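Local coordinates for protein exoribonuclease II, mitochondrial (Candida glabrata, PDB 6F3H) that degrades RNA exonucleolytically from the 3' end as the nuclease component of the mitochondrial degradosome, probably using magnesium for hydrolysis as other RNase II-family enzymes do, at residues D566-F572 / K686-N690; L755-E759 / S816-L820. The protein carries 1 engineered substitution. One frame throughout, in Å; residues are numbered along the deposited sequence.

Contact 1: D566-F572 / K686-N690. With nucleotides of chain C.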
# COMPACT_ATOMS: atom_id res chain seq x y z
N ASP A 566 6.65 -8.83 27.42
CA ASP A 566 5.80 -10.01 27.48
C ASP A 566 5.32 -10.51 26.13
O ASP A 566 5.27 -11.72 25.91
CB ASP A 566 4.58 -9.73 28.36
CG ASP A 566 4.97 -9.29 29.75
OD1 ASP A 566 6.14 -8.88 29.96
OD2 ASP A 566 4.10 -9.38 30.64
N ASP A 567 4.98 -9.62 25.21
CA ASP A 567 4.58 -10.04 23.87
C ASP A 567 5.75 -10.00 22.92
O ASP A 567 5.57 -10.28 21.73
CB ASP A 567 3.46 -9.16 23.34
CG ASP A 567 2.32 -9.05 24.30
OD1 ASP A 567 2.32 -9.83 25.27
OD2 ASP A 567 1.44 -8.18 24.09
N ASN A 568 6.93 -9.66 23.41
CA ASN A 568 8.12 -9.50 22.60
C ASN A 568 7.81 -8.65 21.38
O ASN A 568 8.25 -8.94 20.26
CB ASN A 568 8.70 -10.86 22.22
CG ASN A 568 8.95 -11.72 23.45
OD1 ASN A 568 9.64 -11.30 24.39
ND2 ASN A 568 8.36 -12.91 23.48
N ALA A 569 7.01 -7.62 21.59
CA ALA A 569 6.73 -6.68 20.53
C ALA A 569 8.00 -5.93 20.19
O ALA A 569 8.96 -5.87 20.97
CB ALA A 569 5.63 -5.70 20.92
N VAL A 570 8.00 -5.38 18.99
CA VAL A 570 9.14 -4.68 18.43
C VAL A 570 8.72 -3.26 18.09
O VAL A 570 7.94 -3.04 17.15
CB VAL A 570 9.68 -5.38 17.19
CG1 VAL A 570 10.80 -4.56 16.62
CG2 VAL A 570 10.07 -6.81 17.53
N VAL A 571 9.27 -2.31 18.81
CA VAL A 571 8.81 -0.93 18.76
C VAL A 571 9.98 -0.01 18.45
O VAL A 571 11.09 -0.20 18.97
CB VAL A 571 8.14 -0.56 20.08
CG1 VAL A 571 7.34 0.71 19.88
CG2 VAL A 571 7.24 -1.71 20.57
N PHE A 572 9.75 0.97 17.59
CA PHE A 572 10.87 1.73 17.07
C PHE A 572 11.17 2.98 17.86
O PHE A 572 10.27 3.68 18.33
CB PHE A 572 10.66 2.13 15.62
CG PHE A 572 10.73 1.00 14.66
CD1 PHE A 572 11.15 -0.25 15.08
CD2 PHE A 572 10.44 1.19 13.33
CE1 PHE A 572 11.22 -1.27 14.20
CE2 PHE A 572 10.54 0.17 12.44
CZ PHE A 572 10.93 -1.07 12.87
N LYS A 686 3.77 -10.46 14.23
CA LYS A 686 4.90 -10.72 15.11
C LYS A 686 5.65 -9.47 15.54
O LYS A 686 6.63 -9.63 16.27
CB LYS A 686 5.83 -11.68 14.41
CG LYS A 686 5.16 -13.02 14.23
CD LYS A 686 6.17 -14.04 13.83
CE LYS A 686 5.49 -15.30 13.35
NZ LYS A 686 6.50 -16.23 12.76
N MSE A 687 5.21 -8.27 15.15
CA MSE A 687 5.78 -6.98 15.64
C MSE A 687 5.05 -6.42 16.82
O MSE A 687 5.64 -5.90 17.76
CB MSE A 687 5.74 -5.89 14.57
CG MSE A 687 6.30 -6.29 13.26
SE MSE A 687 8.17 -6.70 13.58
CE MSE A 687 9.08 -5.16 12.84
N ILE A 688 3.74 -6.46 16.69
CA ILE A 688 2.87 -5.97 17.74
C ILE A 688 2.95 -6.88 18.95
O ILE A 688 2.82 -6.43 20.10
CB ILE A 688 1.46 -5.88 17.14
CG1 ILE A 688 1.44 -4.75 16.13
CG2 ILE A 688 0.44 -5.67 18.21
CD1 ILE A 688 0.13 -4.58 15.47
N GLY A 689 3.19 -8.16 18.72
CA GLY A 689 3.29 -9.09 19.80
C GLY A 689 3.51 -10.48 19.26
O GLY A 689 4.27 -10.68 18.31
N ASN A 690 2.81 -11.44 19.84
CA ASN A 690 2.93 -12.82 19.41
C ASN A 690 1.55 -13.36 19.09
O ASN A 690 1.29 -14.54 19.27
CB ASN A 690 3.57 -13.68 20.48
CG ASN A 690 2.96 -13.44 21.84
OD1 ASN A 690 3.14 -12.38 22.43
ND2 ASN A 690 2.20 -14.42 22.31
P G C 2 6.05 -2.05 6.55
OP1 G C 2 4.84 -2.79 6.05
OP2 G C 2 6.35 -0.61 6.31
O5' G C 2 6.14 -2.18 8.13
C5' G C 2 6.26 -3.45 8.73
C4' G C 2 6.13 -3.37 10.22
O4' G C 2 7.28 -2.73 10.80
C3' G C 2 4.96 -2.56 10.74
O3' G C 2 3.77 -3.29 10.68
C2' G C 2 5.41 -2.20 12.14
O2' G C 2 5.21 -3.29 13.03
C1' G C 2 6.91 -2.01 11.95
N9 G C 2 7.21 -0.63 11.66
C8 G C 2 7.50 -0.19 10.40
N7 G C 2 7.72 1.08 10.38
C5 G C 2 7.55 1.46 11.71
C6 G C 2 7.67 2.73 12.28
O6 G C 2 7.95 3.75 11.65
N1 G C 2 7.43 2.72 13.67
C2 G C 2 7.10 1.60 14.44
N2 G C 2 6.91 1.83 15.77
N3 G C 2 6.99 0.38 13.89
C4 G C 2 7.23 0.41 12.54
P A C 3 2.39 -2.54 10.50
OP1 A C 3 1.27 -3.52 10.41
OP2 A C 3 2.59 -1.57 9.41
O5' A C 3 2.28 -1.69 11.84
C5' A C 3 2.08 -2.32 13.09
C4' A C 3 1.93 -1.32 14.21
O4' A C 3 3.19 -0.65 14.45
C3' A C 3 0.93 -0.20 13.97
O3' A C 3 -0.41 -0.59 14.23
C2' A C 3 1.45 0.90 14.88
O2' A C 3 1.10 0.68 16.23
C1' A C 3 2.96 0.71 14.75
N9 A C 3 3.42 1.46 13.59
C8 A C 3 3.51 1.05 12.30
N7 A C 3 3.92 1.99 11.50
C5 A C 3 4.08 3.06 12.35
C6 A C 3 4.49 4.35 12.12
N6 A C 3 4.83 4.78 10.91
N1 A C 3 4.52 5.17 13.19
C2 A C 3 4.17 4.71 14.41
N3 A C 3 3.76 3.50 14.75
C4 A C 3 3.75 2.75 13.65
O HOH W 1 7.33 -11.19 18.51
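The selenomethionine Met-687 lays its selenium against the flank of Val-570, with SE 4.1 Å from Val-570 CB. This overlap lies within the RNB domain, the catalytic domain of the RNase II family, where the chain leaving helix 543-567 meets the loop that precedes helix 703-716. The exit begins at Asn-568, whose positive phi turns the backbone out of the helix and whose OD1 accepts from Lys-656. Two residues on, Val-570 N donates to Met-687 O in a nearly straight bond of 2.7 Å (165° at the hydrogen), lying in the carbonyl plane. Nearer the helix end, Gly-689 CA approaches Asp-567 O at 3.2 Å in a CH...O contact, while Asp-567 OD2 is held by a salt bridge to Lys-617. A water bridges Asn-568 O and Lys-686 O, donating to each, although other acceptors nearby compete for its protons.

The other end of the contact faces nucleotides of chain C. Guanine G2 lies over one face of the Phe-572 ring, its N3 3.6 Å above the plane and offset toward the rim. Bends at chi2 and chi3 curl the Met-687 chain so that CE comes to the G2 sugar, 3.6 Å from its O4', and obliquely to Phe-572 CZ. The guanine stacked over Phe-572 and the sugar beside Met-687 CE make this edge of the contact part of the surface that meets the RNA. Ile-688 turns its CB away from the helix exit, and its CD1 reaches the next nucleotide, 3.8 Å from A3 C5'.

Contact 2: L755-E759 / S816-L820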
# COMPACT_ATOMS: atom_id res chain seq x y z
N LEU A 755 12.00 16.11 -3.34
CA LEU A 755 13.01 16.48 -4.32
C LEU A 755 12.76 17.86 -4.91
O LEU A 755 13.70 18.65 -5.05
CB LEU A 755 13.06 15.45 -5.44
CG LEU A 755 13.40 14.00 -5.09
CD1 LEU A 755 13.68 13.21 -6.36
CD2 LEU A 755 14.55 13.89 -4.14
N LYS A 756 11.50 18.18 -5.23
CA LYS A 756 11.19 19.49 -5.80
C LYS A 756 11.63 20.61 -4.86
O LYS A 756 11.99 21.70 -5.30
CB LYS A 756 9.68 19.59 -6.08
CG LYS A 756 9.21 20.74 -6.98
CD LYS A 756 7.90 20.40 -7.75
CE LYS A 756 7.35 21.60 -8.58
NZ LYS A 756 5.84 21.68 -8.71
N HIS A 757 11.64 20.33 -3.56
CA HIS A 757 12.15 21.28 -2.59
C HIS A 757 13.67 21.35 -2.63
O HIS A 757 14.25 22.43 -2.64
CB HIS A 757 11.67 20.89 -1.20
CG HIS A 757 12.51 21.45 -0.12
ND1 HIS A 757 12.47 22.79 0.22
CD2 HIS A 757 13.41 20.88 0.71
CE1 HIS A 757 13.31 23.01 1.22
NE2 HIS A 757 13.90 21.86 1.53
N LEU A 758 14.32 20.18 -2.65
CA LEU A 758 15.78 20.16 -2.72
C LEU A 758 16.26 20.88 -3.95
O LEU A 758 17.36 21.45 -3.95
CB LEU A 758 16.28 18.72 -2.74
CG LEU A 758 15.96 17.94 -1.47
CD1 LEU A 758 16.82 16.70 -1.43
CD2 LEU A 758 16.15 18.79 -0.23
N GLU A 759 15.43 20.89 -5.00
CA GLU A 759 15.73 21.68 -6.19
C GLU A 759 15.60 23.17 -5.89
O GLU A 759 16.52 23.95 -6.15
CB GLU A 759 14.76 21.29 -7.30
CG GLU A 759 15.14 20.09 -8.14
CD GLU A 759 14.28 19.99 -9.40
OE1 GLU A 759 13.21 20.63 -9.41
OE2 GLU A 759 14.68 19.29 -10.37
N SER A 816 22.55 15.03 -10.11
CA SER A 816 21.31 15.22 -10.86
C SER A 816 20.11 14.98 -9.95
O SER A 816 20.19 14.26 -8.96
CB SER A 816 21.23 14.30 -12.07
OG SER A 816 20.71 13.03 -11.70
N ILE A 817 18.99 15.59 -10.32
CA ILE A 817 17.74 15.43 -9.60
C ILE A 817 16.59 15.32 -10.59
O ILE A 817 16.33 16.26 -11.34
CB ILE A 817 17.46 16.62 -8.69
CG1 ILE A 817 18.55 16.77 -7.65
CG2 ILE A 817 16.09 16.47 -8.09
CD1 ILE A 817 18.35 18.00 -6.79
N HIS A 818 15.87 14.20 -10.55
CA HIS A 818 14.68 14.06 -11.38
C HIS A 818 13.49 13.69 -10.53
O HIS A 818 13.22 12.49 -10.29
CB HIS A 818 14.88 13.05 -12.49
CG HIS A 818 16.03 13.38 -13.36
ND1 HIS A 818 17.26 12.78 -13.23
CD2 HIS A 818 16.14 14.24 -14.40
CE1 HIS A 818 18.08 13.27 -14.14
NE2 HIS A 818 17.42 14.15 -14.87
N PRO A 819 12.70 14.69 -10.12
CA PRO A 819 11.63 14.46 -9.14
C PRO A 819 10.53 13.52 -9.63
O PRO A 819 10.18 12.57 -8.92
CB PRO A 819 11.11 15.87 -8.89
CG PRO A 819 12.21 16.78 -9.35
CD PRO A 819 12.81 16.10 -10.52
N LEU A 820 9.95 13.78 -10.80
CA LEU A 820 8.89 12.91 -11.29
C LEU A 820 9.35 11.48 -11.46
O LEU A 820 8.52 10.56 -11.53
CB LEU A 820 8.36 13.42 -12.62
CG LEU A 820 7.14 14.28 -12.39
CD1 LEU A 820 6.70 14.86 -13.70
CD2 LEU A 820 6.06 13.44 -11.77
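Glu-759 sends its CB off helix 725-761 toward strand 808-818, and the rest of the chain runs out extended past Ile-817, the two side chains pointing in opposite directions. CG lies against the beta-branch methyl of Ile-817, 3.7 Å from CG2 and a little farther from CD1. One atom on, CD comes up to the Pro-819 ring, 3.8 Å from its CG, with the glutamate crossing the proline at about a right angle. At the tip, OE2 touches Pro-819 CG and stands 3.6 Å from Ile-817 O, an approach of two acceptor oxygens, while OE1 lies farther from the ring.

The strand belongs to the five-stranded sheet of residues 765-827, whose first and last strands also pair, in keeping with the OB-fold S1 domain that ends RNase II-family proteins. The axes of 755-759 and 816-818 approach to 8.8 Å and make an angle of 137°, well off antiparallel. One helical turn before Glu-759, Leu-755 sits deeper: its CB meets Pro-819 CB at 4.0 Å and Ile-817 CG2 at 4.2 Å. With CG beside the backbone N (chi1 -60°) and CD1 anti to CA, CD1 reaches Pro-819 CA, 3.7 Å away. Leu-824 of strand 823-827 touches both Leu-755 and Ile-817, and Tyr-752, earlier on the same helix, meets Pro-819.

The two contacts follow one another in series: 566-572 with 686-690 closes before 755-759 with 816-820 opens. Their centres are 37 Å apart and their nearest atoms about 22 Å, and they have no helix or strand in common. Contact 1 belongs to the RNB domain, joining the end of helix 543-567 to a distant loop beside bound nucleotides. Contact 2 lies farther along, where the end of helix 725-761 packs on the C-terminal five-stranded sheet, about 15 Å from the nucleic acid at the nearest atom. Contact 1 thus lies where the RNB domain touches RNA, whereas contact 2 packs the C-terminal sheet against the long helix that precedes it in the chain.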